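Local coordinates for putative dihydrodipicolinate synthase (Thermus thermophilus, PDB 2PCQ), which belongs to the dihydrodipicolinate synthetase family, each chain folding as a parallel eight-stranded TIM barrel in a four-chain assembly, at residues S159-A162 with F163-A166; E267-L270 with P271-G275; A20-E23 with L24-L28. All coordinates share one frame; numbering follows the deposited sequence.

How the contacts relate
Met first from the N terminus, contact 3 (20-28) lies in the helix that follows barrel strand 2-6 and leads to strand 36-37. Contact 1 (159-166) comes much later, in the helix between strands 148-153 and 172-175, on the opposite side of the chain's centre, with about 35 Å between the centres of the two. Contact 2 (267-275) comes last, in the C-terminal helix 266-278 that packs on helix 216-247. Each contact is local, within one helix, and closes no long loop; the three follow in series, neither nesting nor crossing. Contacts 2 and 3 approach most closely, their nearest atoms about 11 Å apart.

Contact 1. Residues S159-A162 with F163-A166; sequences SRIA and FYQA
Tyr-164 lays its ring over the backbone carbonyl of Arg-160, one helical turn earlier, and the two residues also meet through their side chains, at the polar ends. Arg-160 O sits 3.1 Å above the plane of the Tyr-164 ring, over its centre, while also accepting the helical bond from Tyr-164 N at 3.0 Å. The ring reaches this place because CG stands anti to the carbonyl carbon and beside the backbone N (chi1 -50°), which turns it back toward the first turn. From there its hydroxyl arrives at the guanidinium of Arg-160, whose chain bends at chi3 to meet it. Arg-160 NH2 lies 3.1 Å from Tyr-164 OH, a weak hydrogen bond at 123°, with the two planes 82° apart; NH2 is also hydrogen-bonded to Leu-134 O. The stronger partner of both groups is Asp-153 on strand 148-153: it forms a salt bridge with Arg-160 NE and a hydrogen bond with Tyr-164 OH, so one carboxylate gathers the pair and would probably offset the positive charge. Ile-161 crosses the ring obliquely, its CD1 4.0 Å from Tyr-164 CE2. Tyr-164 packs on Ile-151 and Val-173 of the flanking strands, and Ile-161 also on Val-173.

The side with Gln-165 is partly exposed: a water links its extended side chain to the first turn, donating to Ala-162 O at 2.9 Å and to Gln-165 OE1 at 2.7 Å. Ala-162 O also takes the backbone bond from Ala-166 N. This side turns to the second subunit, where Ala-162 packs on Pro-179 and Ser-159 OG bonds to His-177 of that chain. Dense toward the strands, with a bridging water on the side that meets the second subunit, the helix is the connecting element of a beta-alpha-beta crossover in a TIM barrel.

Contact 2. Residues E267-L270 with P271-G275; sequences ERFL and PVLEG
A proline within an alpha helix defines this contact: Pro-271 occupies the middle of helix 266-278, and because its N carries no hydrogen, the usual bond to the turn before is missing and the helix kinks. Glu-267 O, the acceptor that the helical pattern would pair with residue 271, instead faces the proline ring, with Pro-271 CD 3.2 Å away. At the next carbon of the ring, Pro-271 CG lies 3.4 Å from Arg-268 O, so two successive carbonyls of the first turn look onto the methylenes of the proline. The disturbance extends to Val-272 N, which makes only a weak bond, to Phe-269 O three residues back.

The regular pattern resumes at Leu-273, whose N donates to Phe-269 O at 2.9 Å, almost straight at 167°. One residue further on, Glu-274 N gives Leu-270 O a short, straight bond of 2.8 Å.

Side chains follow the same spacing. The phenyl ring of Phe-269 has CG anti to the backbone N (chi1 -163°), an orientation that carries its CE2 to within 4.1 Å of Leu-273 CB; Leu-273 CD2 is nearly as near, and the two side chains run at a slant to one another. Leu-270 and Glu-274 instead lie alongside and point the same way, touching through Leu-270 CD1 and Glu-274 CG at 4.0 Å. Here the aliphatic part of the glutamate makes the contact, its chain folded at chi2.

The helix thus has a buried face and a more open one. Phe-269 inserts against Leu-229 of helix 216-247 and against Leu-199, Leu-273 meets Val-282 near the C terminus, and Leu-270 and Glu-274 both rest on His-247, where the long helix 216-247 ends.

Contact 3. Residues A20-E23 with L24-L28; sequences AFRE and LAQAL
Arg-22 and Gln-26, one turn apart on helix 18-28, run side by side and point the same way, an example of how two long polar chains share a helix surface through their carbons. Their first torsions differ. Arg-22 has CG opposite the backbone N across the CA-CB bond (chi1 180°), is extended at chi2 and bends at chi3, whereas Gln-26 has CG opposite the carbonyl carbon (chi1 -58°) and is extended beyond it. The second choice swings the glutamine back over the preceding turn, placing Gln-26 CG 3.0 Å from Arg-22 O, a tight approach. Its amide carbon, Gln-26 CD, then lies 4.0 Å from Arg-22 CG, and the amide stands nearly perpendicular to the guanidinium. That guanidinium is engaged further along, where Arg-22 NH1 donates to Ala-58 O.

Leu-24 shows the buried counterpart: its CB lies 3.3 Å from Ala-20 O, the carbonyl that also receives the backbone bond from Leu-24 N at 2.8 Å. The following turn is held by Gln-26 N to Arg-22 O at 3.1 Å and by Ala-27 N to Glu-23 O at 3.0 Å. Phe-21, Ala-25 and Leu-28 reach Ile-6 of strand 2-6, seating the helix on the barrel.

Chemically, then, Arg-22 and Gln-26 meet through methylene and amide carbon, and the hydrogen bond between the two residues, Gln-26 N to Arg-22 O, belongs to the backbone. The contact implies an amphipathic helix: apolar groups cover the strand, while on the more exposed side the Arg-22 methylene packs against the Gln-26 amide.

Contact 1. Residues S159-A162 with F163-A166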
loop_
_atom_site.group_PDB
_atom_site.type_symbol
_atom_site.label_atom_id
_atom_site.label_comp_id
_atom_site.label_asym_id
_atom_site.label_seq_id
_atom_site.Cartn_x
_atom_site.Cartn_y
_atom_site.Cartn_z
ATOM N N SER A 159 15.980 4.271 7.173
ATOM C CA SER A 159 15.754 3.763 8.523
ATOM C C SER A 159 16.445 2.403 8.564
ATOM O O SER A 159 17.001 2.001 9.587
ATOM C CB SER A 159 14.257 3.582 8.804
ATOM O OG SER A 159 13.646 4.825 9.090
ATOM N N ARG A 160 16.408 1.698 7.436
ATOM C CA ARG A 160 17.040 0.384 7.343
ATOM C C ARG A 160 18.555 0.537 7.417
ATOM O O ARG A 160 19.229 -0.217 8.117
ATOM C CB ARG A 160 16.639 -0.314 6.037
ATOM C CG ARG A 160 15.158 -0.708 5.969
ATOM C CD ARG A 160 14.795 -1.301 4.605
ATOM N NE ARG A 160 15.570 -2.503 4.297
ATOM C CZ ARG A 160 15.180 -3.746 4.572
ATOM N NH1 ARG A 160 14.013 -3.970 5.161
ATOM N NH2 ARG A 160 15.966 -4.771 4.267
ATOM N N ILE A 161 19.088 1.525 6.703
ATOM C CA ILE A 161 20.530 1.776 6.701
ATOM C C ILE A 161 20.988 2.112 8.120
ATOM O O ILE A 161 22.019 1.616 8.585
ATOM C CB ILE A 161 20.898 2.961 5.772
ATOM C CG1 ILE A 161 20.392 2.699 4.346
ATOM C CG2 ILE A 161 22.404 3.183 5.784
ATOM C CD1 ILE A 161 21.065 1.555 3.635
ATOM N N ALA A 162 20.215 2.954 8.803
ATOM C CA ALA A 162 20.537 3.355 10.172
ATOM C C ALA A 162 20.540 2.134 11.088
ATOM O O ALA A 162 21.357 2.035 12.009
ATOM C CB ALA A 162 19.523 4.389 10.672
ATOM N N PHE A 163 19.619 1.210 10.829
ATOM C CA PHE A 163 19.518 -0.018 11.610
ATOM C C PHE A 163 20.796 -0.846 11.457
ATOM O O PHE A 163 21.387 -1.267 12.446
ATOM C CB PHE A 163 18.317 -0.849 11.148
ATOM C CG PHE A 163 18.231 -2.203 11.796
ATOM C CD1 PHE A 163 17.552 -2.376 12.998
ATOM C CD2 PHE A 163 18.845 -3.306 11.212
ATOM C CE1 PHE A 163 17.483 -3.634 13.608
ATOM C CE2 PHE A 163 18.785 -4.563 11.811
ATOM C CZ PHE A 163 18.104 -4.729 13.012
ATOM N N TYR A 164 21.222 -1.079 10.220
ATOM C CA TYR A 164 22.431 -1.868 9.990
ATOM C C TYR A 164 23.604 -1.239 10.734
ATOM O O TYR A 164 24.404 -1.935 11.363
ATOM C CB TYR A 164 22.793 -1.925 8.500
ATOM C CG TYR A 164 21.674 -2.306 7.553
ATOM C CD1 TYR A 164 20.762 -3.313 7.872
ATOM C CD2 TYR A 164 21.548 -1.671 6.320
ATOM C CE1 TYR A 164 19.748 -3.676 6.981
ATOM C CE2 TYR A 164 20.545 -2.028 5.424
ATOM C CZ TYR A 164 19.649 -3.026 5.760
ATOM O OH TYR A 164 18.651 -3.360 4.869
ATOM N N GLN A 165 23.690 0.087 10.655
ATOM C CA GLN A 165 24.762 0.845 11.284
ATOM C C GLN A 165 24.805 0.702 12.802
ATOM O O GLN A 165 25.870 0.522 13.389
ATOM C CB GLN A 165 24.634 2.330 10.922
ATOM C CG GLN A 165 25.687 3.222 11.578
ATOM C CD GLN A 165 25.484 4.686 11.259
ATOM O OE1 GLN A 165 24.395 5.226 11.454
ATOM N NE2 GLN A 165 26.533 5.344 10.778
ATOM N N ALA A 166 23.642 0.785 13.436
ATOM C CA ALA A 166 23.568 0.697 14.886
ATOM C C ALA A 166 23.602 -0.721 15.457
ATOM O O ALA A 166 24.106 -0.932 16.560
ATOM C CB ALA A 166 22.315 1.424 15.382
HETATM O O HOH W 1 22.377 4.514 13.055
#

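Contact 2. Residues E267-L270 with P271-G275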
loop_
_atom_site.group_PDB
_atom_site.type_symbol
_atom_site.label_atom_id
_atom_site.label_comp_id
_atom_site.label_asym_id
_atom_site.label_seq_id
_atom_site.Cartn_x
_atom_site.Cartn_y
_atom_site.Cartn_z
ATOM N N GLU A 267 13.508 13.884 -22.881
ATOM C CA GLU A 267 13.536 15.331 -23.057
ATOM C C GLU A 267 13.956 16.068 -21.788
ATOM O O GLU A 267 14.658 17.077 -21.853
ATOM C CB GLU A 267 12.167 15.826 -23.529
ATOM C CG GLU A 267 12.080 17.325 -23.721
ATOM C CD GLU A 267 10.841 17.739 -24.496
ATOM O OE1 GLU A 267 9.729 17.316 -24.114
ATOM O OE2 GLU A 267 10.981 18.487 -25.486
ATOM N N ARG A 268 13.529 15.567 -20.634
ATOM C CA ARG A 268 13.888 16.191 -19.365
ATOM C C ARG A 268 15.296 15.783 -18.937
ATOM O O ARG A 268 16.022 16.567 -18.334
ATOM C CB ARG A 268 12.902 15.780 -18.269
ATOM C CG ARG A 268 11.506 16.358 -18.421
ATOM C CD ARG A 268 10.549 15.724 -17.419
ATOM N NE ARG A 268 10.981 15.923 -16.039
ATOM C CZ ARG A 268 10.404 15.350 -14.987
ATOM N NH1 ARG A 268 9.369 14.538 -15.160
ATOM N NH2 ARG A 268 10.856 15.591 -13.763
ATOM N N PHE A 269 15.676 14.553 -19.257
ATOM C CA PHE A 269 16.985 14.040 -18.872
ATOM C C PHE A 269 18.145 14.588 -19.698
ATOM O O PHE A 269 19.211 14.871 -19.155
ATOM C CB PHE A 269 16.990 12.514 -18.967
ATOM C CG PHE A 269 18.122 11.864 -18.230
ATOM C CD1 PHE A 269 18.139 11.843 -16.838
ATOM C CD2 PHE A 269 19.160 11.255 -18.922
ATOM C CE1 PHE A 269 19.175 11.220 -16.147
ATOM C CE2 PHE A 269 20.200 10.630 -18.243
ATOM C CZ PHE A 269 20.206 10.610 -16.850
ATOM N N LEU A 270 17.940 14.726 -21.005
ATOM C CA LEU A 270 18.984 15.209 -21.910
ATOM C C LEU A 270 19.772 16.407 -21.376
ATOM O O LEU A 270 20.990 16.329 -21.226
ATOM C CB LEU A 270 18.380 15.537 -23.285
ATOM C CG LEU A 270 19.312 16.085 -24.376
ATOM C CD1 LEU A 270 20.452 15.111 -24.642
ATOM C CD2 LEU A 270 18.507 16.326 -25.650
ATOM N N PRO A 271 19.091 17.523 -21.070
ATOM C CA PRO A 271 19.821 18.688 -20.557
ATOM C C PRO A 271 20.552 18.432 -19.239
ATOM O O PRO A 271 21.600 19.026 -18.980
ATOM C CB PRO A 271 18.732 19.756 -20.432
ATOM C CG PRO A 271 17.490 18.955 -20.198
ATOM C CD PRO A 271 17.650 17.814 -21.172
ATOM N N VAL A 272 19.999 17.556 -18.406
ATOM C CA VAL A 272 20.639 17.240 -17.136
ATOM C C VAL A 272 21.956 16.518 -17.410
ATOM O O VAL A 272 22.992 16.864 -16.844
ATOM C CB VAL A 272 19.735 16.344 -16.250
ATOM C CG1 VAL A 272 20.511 15.865 -15.030
ATOM C CG2 VAL A 272 18.507 17.128 -15.801
ATOM N N LEU A 273 21.910 15.522 -18.289
ATOM C CA LEU A 273 23.098 14.756 -18.641
ATOM C C LEU A 273 24.136 15.637 -19.337
ATOM O O LEU A 273 25.314 15.619 -18.980
ATOM C CB LEU A 273 22.720 13.589 -19.555
ATOM C CG LEU A 273 23.860 12.677 -20.014
ATOM C CD1 LEU A 273 24.582 12.112 -18.798
ATOM C CD2 LEU A 273 23.300 11.551 -20.876
ATOM N N GLU A 274 23.694 16.400 -20.335
ATOM C CA GLU A 274 24.594 17.286 -21.067
ATOM C C GLU A 274 25.238 18.316 -20.146
ATOM O O GLU A 274 26.399 18.676 -20.326
ATOM C CB GLU A 274 23.845 18.001 -22.196
ATOM C CG GLU A 274 23.631 17.147 -23.434
ATOM C CD GLU A 274 24.935 16.591 -23.982
ATOM O OE1 GLU A 274 25.902 17.368 -24.137
ATOM O OE2 GLU A 274 24.998 15.376 -24.261
ATOM N N GLY A 275 24.478 18.787 -19.162
ATOM C CA GLY A 275 25.002 19.764 -18.225
ATOM C C GLY A 275 26.161 19.197 -17.427
ATOM O O GLY A 275 27.201 19.841 -17.276
#

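Contact 3. Residues A20-E23 with L24-L28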
loop_
_atom_site.group_PDB
_atom_site.type_symbol
_atom_site.label_atom_id
_atom_site.label_comp_id
_atom_site.label_asym_id
_atom_site.label_seq_id
_atom_site.Cartn_x
_atom_site.Cartn_y
_atom_site.Cartn_z
ATOM N N ALA A 20 28.456 -6.559 -27.618
ATOM C CA ALA A 20 28.158 -5.265 -27.015
ATOM C C ALA A 20 28.325 -5.326 -25.501
ATOM O O ALA A 20 28.840 -4.397 -24.888
ATOM C CB ALA A 20 26.736 -4.840 -27.365
ATOM N N PHE A 21 27.892 -6.433 -24.906
ATOM C CA PHE A 21 27.978 -6.630 -23.464
ATOM C C PHE A 21 29.436 -6.520 -23.013
ATOM O O PHE A 21 29.755 -5.806 -22.059
ATOM C CB PHE A 21 27.402 -8.012 -23.116
ATOM C CG PHE A 21 27.029 -8.190 -21.658
ATOM C CD1 PHE A 21 26.791 -7.093 -20.833
ATOM C CD2 PHE A 21 26.843 -9.472 -21.135
ATOM C CE1 PHE A 21 26.375 -7.268 -19.506
ATOM C CE2 PHE A 21 26.427 -9.658 -19.811
ATOM C CZ PHE A 21 26.190 -8.554 -18.999
ATOM N N ARG A 22 30.319 -7.221 -23.716
ATOM C CA ARG A 22 31.742 -7.219 -23.395
ATOM C C ARG A 22 32.373 -5.839 -23.582
ATOM O O ARG A 22 33.156 -5.386 -22.747
ATOM C CB ARG A 22 32.466 -8.255 -24.263
ATOM C CG ARG A 22 33.958 -8.344 -24.025
ATOM C CD ARG A 22 34.584 -9.512 -24.784
ATOM N NE ARG A 22 34.223 -9.525 -26.200
ATOM C CZ ARG A 22 33.346 -10.365 -26.745
ATOM N NH1 ARG A 22 32.735 -11.273 -25.995
ATOM N NH2 ARG A 22 33.080 -10.299 -28.043
ATOM N N GLU A 23 32.023 -5.165 -24.671
ATOM C CA GLU A 23 32.572 -3.842 -24.945
ATOM C C GLU A 23 32.111 -2.831 -23.903
ATOM O O GLU A 23 32.881 -1.976 -23.468
ATOM C CB GLU A 23 32.145 -3.365 -26.334
ATOM C CG GLU A 23 32.842 -2.092 -26.782
ATOM C CD GLU A 23 32.327 -1.578 -28.110
ATOM O OE1 GLU A 23 32.166 -2.396 -29.042
ATOM O OE2 GLU A 23 32.094 -0.354 -28.228
ATOM N N LEU A 24 30.845 -2.928 -23.510
ATOM C CA LEU A 24 30.287 -2.019 -22.520
ATOM C C LEU A 24 31.008 -2.169 -21.188
ATOM O O LEU A 24 31.375 -1.182 -20.555
ATOM C CB LEU A 24 28.797 -2.305 -22.328
ATOM C CG LEU A 24 28.049 -1.403 -21.350
ATOM C CD1 LEU A 24 28.045 0.023 -21.877
ATOM C CD2 LEU A 24 26.627 -1.917 -21.169
ATOM N N ALA A 25 31.210 -3.413 -20.764
ATOM C CA ALA A 25 31.882 -3.683 -19.500
ATOM C C ALA A 25 33.305 -3.132 -19.499
ATOM O O ALA A 25 33.756 -2.561 -18.505
ATOM C CB ALA A 25 31.898 -5.189 -19.229
ATOM N N GLN A 26 34.005 -3.296 -20.619
ATOM C CA GLN A 26 35.385 -2.827 -20.743
ATOM C C GLN A 26 35.494 -1.306 -20.758
ATOM O O GLN A 26 36.510 -0.747 -20.352
ATOM C CB GLN A 26 36.021 -3.395 -22.017
ATOM C CG GLN A 26 36.029 -4.917 -22.074
ATOM C CD GLN A 26 36.594 -5.459 -23.380
ATOM O OE1 GLN A 26 36.214 -5.020 -24.469
ATOM N NE2 GLN A 26 37.497 -6.428 -23.277
ATOM N N ALA A 27 34.442 -0.639 -21.220
ATOM C CA ALA A 27 34.432 0.818 -21.289
ATOM C C ALA A 27 34.125 1.471 -19.948
ATOM O O ALA A 27 34.465 2.630 -19.726
ATOM C CB ALA A 27 33.423 1.280 -22.324
ATOM N N LEU A 28 33.487 0.729 -19.050
ATOM C CA LEU A 28 33.127 1.286 -17.754
ATOM C C LEU A 28 34.009 0.857 -16.588
ATOM O O LEU A 28 34.299 1.659 -15.700
ATOM C CB LEU A 28 31.666 0.938 -17.431
ATOM C CG LEU A 28 30.607 1.553 -18.352
ATOM C CD1 LEU A 28 29.243 0.928 -18.090
ATOM C CD2 LEU A 28 30.567 3.052 -18.123
#